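Local coordinates for protein BlEst2 (Bacillus licheniformis, PDB 6WPX) that probably hydrolyses ester bonds as a lipase/esterase of the alpha/beta-hydrolase clan, with a C-terminal domain that has autoinhibitory effects, captured here in its propeptide form, at residues G455-A458 with D459-F463; Y223-F227 with G228-G232. All coordinates share one frame; numbering follows the deposited sequence.

Interaction 1 (G455-A458 with D459-F463)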
loop_
_atom_site.group_PDB
_atom_site.type_symbol
_atom_site.label_atom_id
_atom_site.label_comp_id
_atom_site.label_asym_id
_atom_site.label_seq_id
_atom_site.Cartn_x
_atom_site.Cartn_y
_atom_site.Cartn_z
ATOM N N GLY A 455 -9.337 -24.831 10.123
ATOM C CA GLY A 455 -10.433 -25.465 10.836
ATOM C C GLY A 455 -11.564 -25.830 9.905
ATOM O O GLY A 455 -11.374 -25.966 8.696
ATOM N N LYS A 456 -12.759 -25.966 10.466
ATOM C CA LYS A 456 -13.957 -26.337 9.737
ATOM C C LYS A 456 -15.004 -25.265 9.901
ATOM O O LYS A 456 -15.052 -24.630 10.955
ATOM C CB LYS A 456 -14.503 -27.649 10.311
ATOM C CG LYS A 456 -14.099 -28.902 9.551
ATOM C CD LYS A 456 -14.488 -30.176 10.336
ATOM C CE LYS A 456 -15.951 -30.247 10.719
ATOM N NZ LYS A 456 -16.281 -31.451 11.523
ATOM N N THR A 457 -15.869 -25.093 8.883
ATOM C CA THR A 457 -17.002 -24.154 8.943
ATOM C C THR A 457 -18.206 -24.868 9.601
ATOM O O THR A 457 -18.101 -26.060 9.922
ATOM C CB THR A 457 -17.347 -23.600 7.534
ATOM O OG1 THR A 457 -17.964 -24.625 6.753
ATOM C CG2 THR A 457 -16.125 -23.044 6.796
ATOM N N ALA A 458 -19.351 -24.166 9.768
ATOM C CA ALA A 458 -20.579 -24.749 10.327
ATOM C C ALA A 458 -21.156 -25.899 9.487
ATOM O O ALA A 458 -21.775 -26.802 10.050
ATOM C CB ALA A 458 -21.627 -23.670 10.519
ATOM N N ASP A 459 -20.944 -25.876 8.162
ATOM C CA ASP A 459 -21.409 -26.948 7.232
ATOM C C ASP A 459 -20.355 -28.044 7.018
ATOM O O ASP A 459 -20.476 -28.753 6.025
ATOM C CB ASP A 459 -21.890 -26.422 5.882
ATOM C CG ASP A 459 -20.833 -25.698 5.066
ATOM O OD1 ASP A 459 -19.802 -26.325 4.725
ATOM O OD2 ASP A 459 -21.061 -24.529 4.773
ATOM N N ASN A 460 -19.347 -28.092 7.882
ATOM C CA ASN A 460 -18.249 -29.081 7.958
ATOM C C ASN A 460 -17.123 -28.970 6.907
ATOM O O ASN A 460 -16.178 -29.769 6.955
ATOM C CB ASN A 460 -18.778 -30.516 7.960
ATOM C CG ASN A 460 -19.596 -30.850 9.166
ATOM O OD1 ASN A 460 -19.127 -30.762 10.303
ATOM N ND2 ASN A 460 -20.809 -31.320 8.935
ATOM N N SER A 461 -17.183 -27.988 5.992
ATOM C CA SER A 461 -16.128 -27.886 4.992
ATOM C C SER A 461 -14.852 -27.233 5.576
ATOM O O SER A 461 -14.964 -26.228 6.285
ATOM C CB SER A 461 -16.625 -27.140 3.757
ATOM O OG SER A 461 -17.038 -25.824 4.080
ATOM N N PRO A 462 -13.643 -27.791 5.317
ATOM C CA PRO A 462 -12.412 -27.138 5.805
ATOM C C PRO A 462 -12.230 -25.721 5.227
ATOM O O PRO A 462 -12.742 -25.406 4.146
ATOM C CB PRO A 462 -11.293 -28.060 5.297
ATOM C CG PRO A 462 -11.962 -29.364 4.994
ATOM C CD PRO A 462 -13.325 -28.991 4.514
ATOM N N PHE A 463 -11.563 -24.879 5.983
ATOM C CA PHE A 463 -11.228 -23.511 5.531
ATOM C C PHE A 463 -9.785 -23.219 5.931
ATOM O O PHE A 463 -9.250 -23.898 6.788
ATOM C CB PHE A 463 -12.148 -22.452 6.149
ATOM C CG PHE A 463 -11.874 -22.117 7.588
ATOM C CD1 PHE A 463 -10.928 -21.176 7.931
ATOM C CD2 PHE A 463 -12.564 -22.739 8.609
ATOM C CE1 PHE A 463 -10.677 -20.870 9.250
ATOM C CE2 PHE A 463 -12.299 -22.439 9.931
ATOM C CZ PHE A 463 -11.352 -21.516 10.251
#
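Gly455 and Phe463 form an antiparallel hydrogen-bonded pair near the end of a beta hairpin: Phe463 N donates to Gly455 O at 2.9 Å, while the return bond from Gly455 N to Phe463 O is weak. Backbone bonds also close the loop. Asn460 N reaches Thr457 O at 3.1 Å, completing a type I turn; Thr457 N binds Ser461 O at 3.0 Å. With Asn460 in the left-handed region (phi 75°), this is a type I turn with a G1 bulge.

Round the Phe463 ring, Gly455 N lies 3.8 Å above one face, offset toward the rim, and Thr457 CG2 approaches CD2 of Phe463 obliquely at 4.0 Å. Helix 389-397 meets the same ring through Leu389 and Ile393.

Polar side chains gather at the turn. Ser461 OG donates to the syn side of Asp459 OD1 at 2.9 Å and accepts from Lys309 N. Lys456 runs alongside Asn460, its chain bent at chi3 (55°), which brings NZ to a weak bond with Asn460 OD1 at 3.2 Å. An alanine in place of Lys456 would probably leave the Asn460 amide without this partner and freer to turn.

The chemistry thus implies a loop set chiefly by its backbone bonds and the Asp459-Ser461 bond, with the lysine adding a weak tie.

Interaction 2 (Y223-F227 with G228-G232)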
loop_
_atom_site.group_PDB
_atom_site.type_symbol
_atom_site.label_atom_id
_atom_site.label_comp_id
_atom_site.label_asym_id
_atom_site.label_seq_id
_atom_site.Cartn_x
_atom_site.Cartn_y
_atom_site.Cartn_z
ATOM N N TYR A 223 -6.455 -7.439 -3.826
ATOM C CA TYR A 223 -5.848 -7.634 -2.507
ATOM C C TYR A 223 -6.412 -6.567 -1.556
ATOM O O TYR A 223 -6.916 -6.879 -0.485
ATOM C CB TYR A 223 -4.317 -7.538 -2.560
ATOM C CG TYR A 223 -3.698 -7.974 -1.249
ATOM C CD1 TYR A 223 -3.503 -9.325 -0.959
ATOM C CD2 TYR A 223 -3.381 -7.044 -0.266
ATOM C CE1 TYR A 223 -3.007 -9.732 0.276
ATOM C CE2 TYR A 223 -2.840 -7.437 0.954
ATOM C CZ TYR A 223 -2.681 -8.778 1.231
ATOM O OH TYR A 223 -2.154 -9.135 2.437
ATOM N N LEU A 224 -6.339 -5.301 -1.962
ATOM C CA LEU A 224 -6.814 -4.217 -1.111
ATOM C C LEU A 224 -8.339 -4.183 -0.971
ATOM O O LEU A 224 -8.824 -3.653 0.027
ATOM C CB LEU A 224 -6.253 -2.867 -1.565
ATOM C CG LEU A 224 -4.750 -2.699 -1.464
ATOM C CD1 LEU A 224 -4.345 -1.358 -1.999
ATOM C CD2 LEU A 224 -4.234 -2.856 -0.015
ATOM N N ASN A 225 -9.084 -4.823 -1.900
ATOM C CA ASN A 225 -10.551 -4.969 -1.806
ATOM C C ASN A 225 -10.934 -5.724 -0.532
ATOM O O ASN A 225 -12.046 -5.560 -0.062
ATOM C CB ASN A 225 -11.116 -5.738 -3.010
ATOM C CG ASN A 225 -11.442 -4.851 -4.168
ATOM O OD1 ASN A 225 -11.320 -3.636 -4.092
ATOM N ND2 ASN A 225 -11.802 -5.445 -5.269
ATOM N N MET A 226 -10.009 -6.497 0.046
ATOM C CA MET A 226 -10.287 -7.204 1.306
ATOM C C MET A 226 -10.433 -6.204 2.448
ATOM O O MET A 226 -11.025 -6.539 3.462
ATOM C CB MET A 226 -9.158 -8.176 1.636
ATOM C CG MET A 226 -9.046 -9.339 0.637
ATOM S SD MET A 226 -7.861 -10.548 1.230
ATOM C CE MET A 226 -6.321 -9.513 1.351
ATOM N N PHE A 227 -9.841 -4.994 2.298
ATOM C CA PHE A 227 -9.843 -3.919 3.294
ATOM C C PHE A 227 -10.897 -2.854 2.984
ATOM O O PHE A 227 -11.513 -2.352 3.913
ATOM C CB PHE A 227 -8.443 -3.291 3.419
ATOM C CG PHE A 227 -7.355 -4.283 3.762
ATOM C CD1 PHE A 227 -7.077 -4.608 5.087
ATOM C CD2 PHE A 227 -6.603 -4.888 2.760
ATOM C CE1 PHE A 227 -6.068 -5.528 5.404
ATOM C CE2 PHE A 227 -5.598 -5.809 3.076
ATOM C CZ PHE A 227 -5.331 -6.117 4.393
ATOM N N GLY A 228 -11.092 -2.526 1.701
ATOM C CA GLY A 228 -12.103 -1.553 1.288
ATOM C C GLY A 228 -11.788 -0.928 -0.056
ATOM O O GLY A 228 -10.872 -1.382 -0.753
ATOM N N GLU A 229 -12.525 0.141 -0.410
ATOM C CA GLU A 229 -12.330 0.903 -1.650
ATOM C C GLU A 229 -10.872 1.343 -1.765
ATOM O O GLU A 229 -10.258 1.733 -0.774
ATOM C CB GLU A 229 -13.270 2.138 -1.693
ATOM C CG GLU A 229 -14.756 1.803 -1.759
ATOM C CD GLU A 229 -15.239 0.764 -2.758
ATOM O OE1 GLU A 229 -15.519 -0.369 -2.304
ATOM O OE2 GLU A 229 -15.357 1.068 -3.969
ATOM N N ASN A 230 -10.294 1.215 -2.951
ATOM C CA ASN A 230 -8.891 1.491 -3.107
ATOM C C ASN A 230 -8.587 1.803 -4.558
ATOM O O ASN A 230 -9.437 1.589 -5.418
ATOM C CB ASN A 230 -8.079 0.247 -2.595
ATOM C CG ASN A 230 -8.204 -0.940 -3.498
ATOM O OD1 ASN A 230 -7.446 -1.070 -4.453
ATOM N ND2 ASN A 230 -9.190 -1.799 -3.259
ATOM N N ASP A 231 -7.380 2.283 -4.835
ATOM C CA ASP A 231 -7.006 2.645 -6.203
ATOM C C ASP A 231 -6.004 1.618 -6.803
ATOM O O ASP A 231 -5.310 1.939 -7.765
ATOM C CB ASP A 231 -6.411 4.070 -6.237
ATOM C CG ASP A 231 -5.059 4.214 -5.541
ATOM O OD1 ASP A 231 -4.513 3.190 -5.059
ATOM O OD2 ASP A 231 -4.526 5.324 -5.521
ATOM N N GLY A 232 -5.918 0.425 -6.198
ATOM C CA GLY A 232 -4.981 -0.605 -6.636
ATOM C C GLY A 232 -3.694 -0.591 -5.829
ATOM O O GLY A 232 -2.959 -1.582 -5.823
#
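Gly228 N bonds Leu224 O at 3.0 Å, and because Phe227 N also donates to Leu224 O, one carbonyl receives two amides as the chain leaves helix 218-224. Gly228 then adopts backbone angles (phi 157°) at which a CB would be jammed against Phe227 O, so the turn away from the helix depends on glycine.

The side chain of Asn230 folds back against the helix. Its CG sits between the backbone N and the carbonyl carbon (chi1 71°), directing the amide at Leu224, whose CB packs 3.4 Å from Asn230 CG. Farther out, Leu224 CD1 comes within 4.0 Å of Gly232 C. The two ends of the amide serve different parts of the loop. Asn230 ND2 donates to Gly228 O at 3.0 Å in an almost straight bond (175°), lying in the planes of both the amide and the carbonyl; it also reaches Gly221 O within the helix. A weak bond from Asn230 ND2 to Asn225 OD1, at 2.9 Å, joins two side chains that cross at about a right angle. At the other end of the amide, Asn230 OD1 accepts from Gly232 N at 2.8 Å, forming an Asx turn around Asp231.

Asp231 OD2 bonds His254 ND1, and its OD1 accepts from Ala233 N and Val234 N. This pairing is consistent with the acid and histidine of an alpha/beta-hydrolase catalytic triad.

The chemistry implies that Asn230, a buried amide using both its NH2 and its oxygen, ties helix 218-224 to the loop that follows and, if Asp231 is the triad acid, would act as a second-shell residue that shapes the backbone carrying it.

In the fold
The two contacts are both short-range but occupy different settings. Interaction 1 lies at the periphery, about 32 Å from the chain centre, and joins strands 445-456 and 462-473 of one antiparallel sheet; interaction 2, about 9 Å from that centre, ties helix 218-224 to the loop leading toward strand 245-246. Their centres are 26 Å apart and they share no elements. The hairpin tip mixes buried Thr457 and Ser461 with a more exposed Lys456-Asn460 pair in a weak bond, whereas a buried amide organises 223-232. There Tyr223 touches helix 152-157 as well as strands 290-297 and 377-386, placing interaction 2 where the hydrolase part meets a later beta sheet.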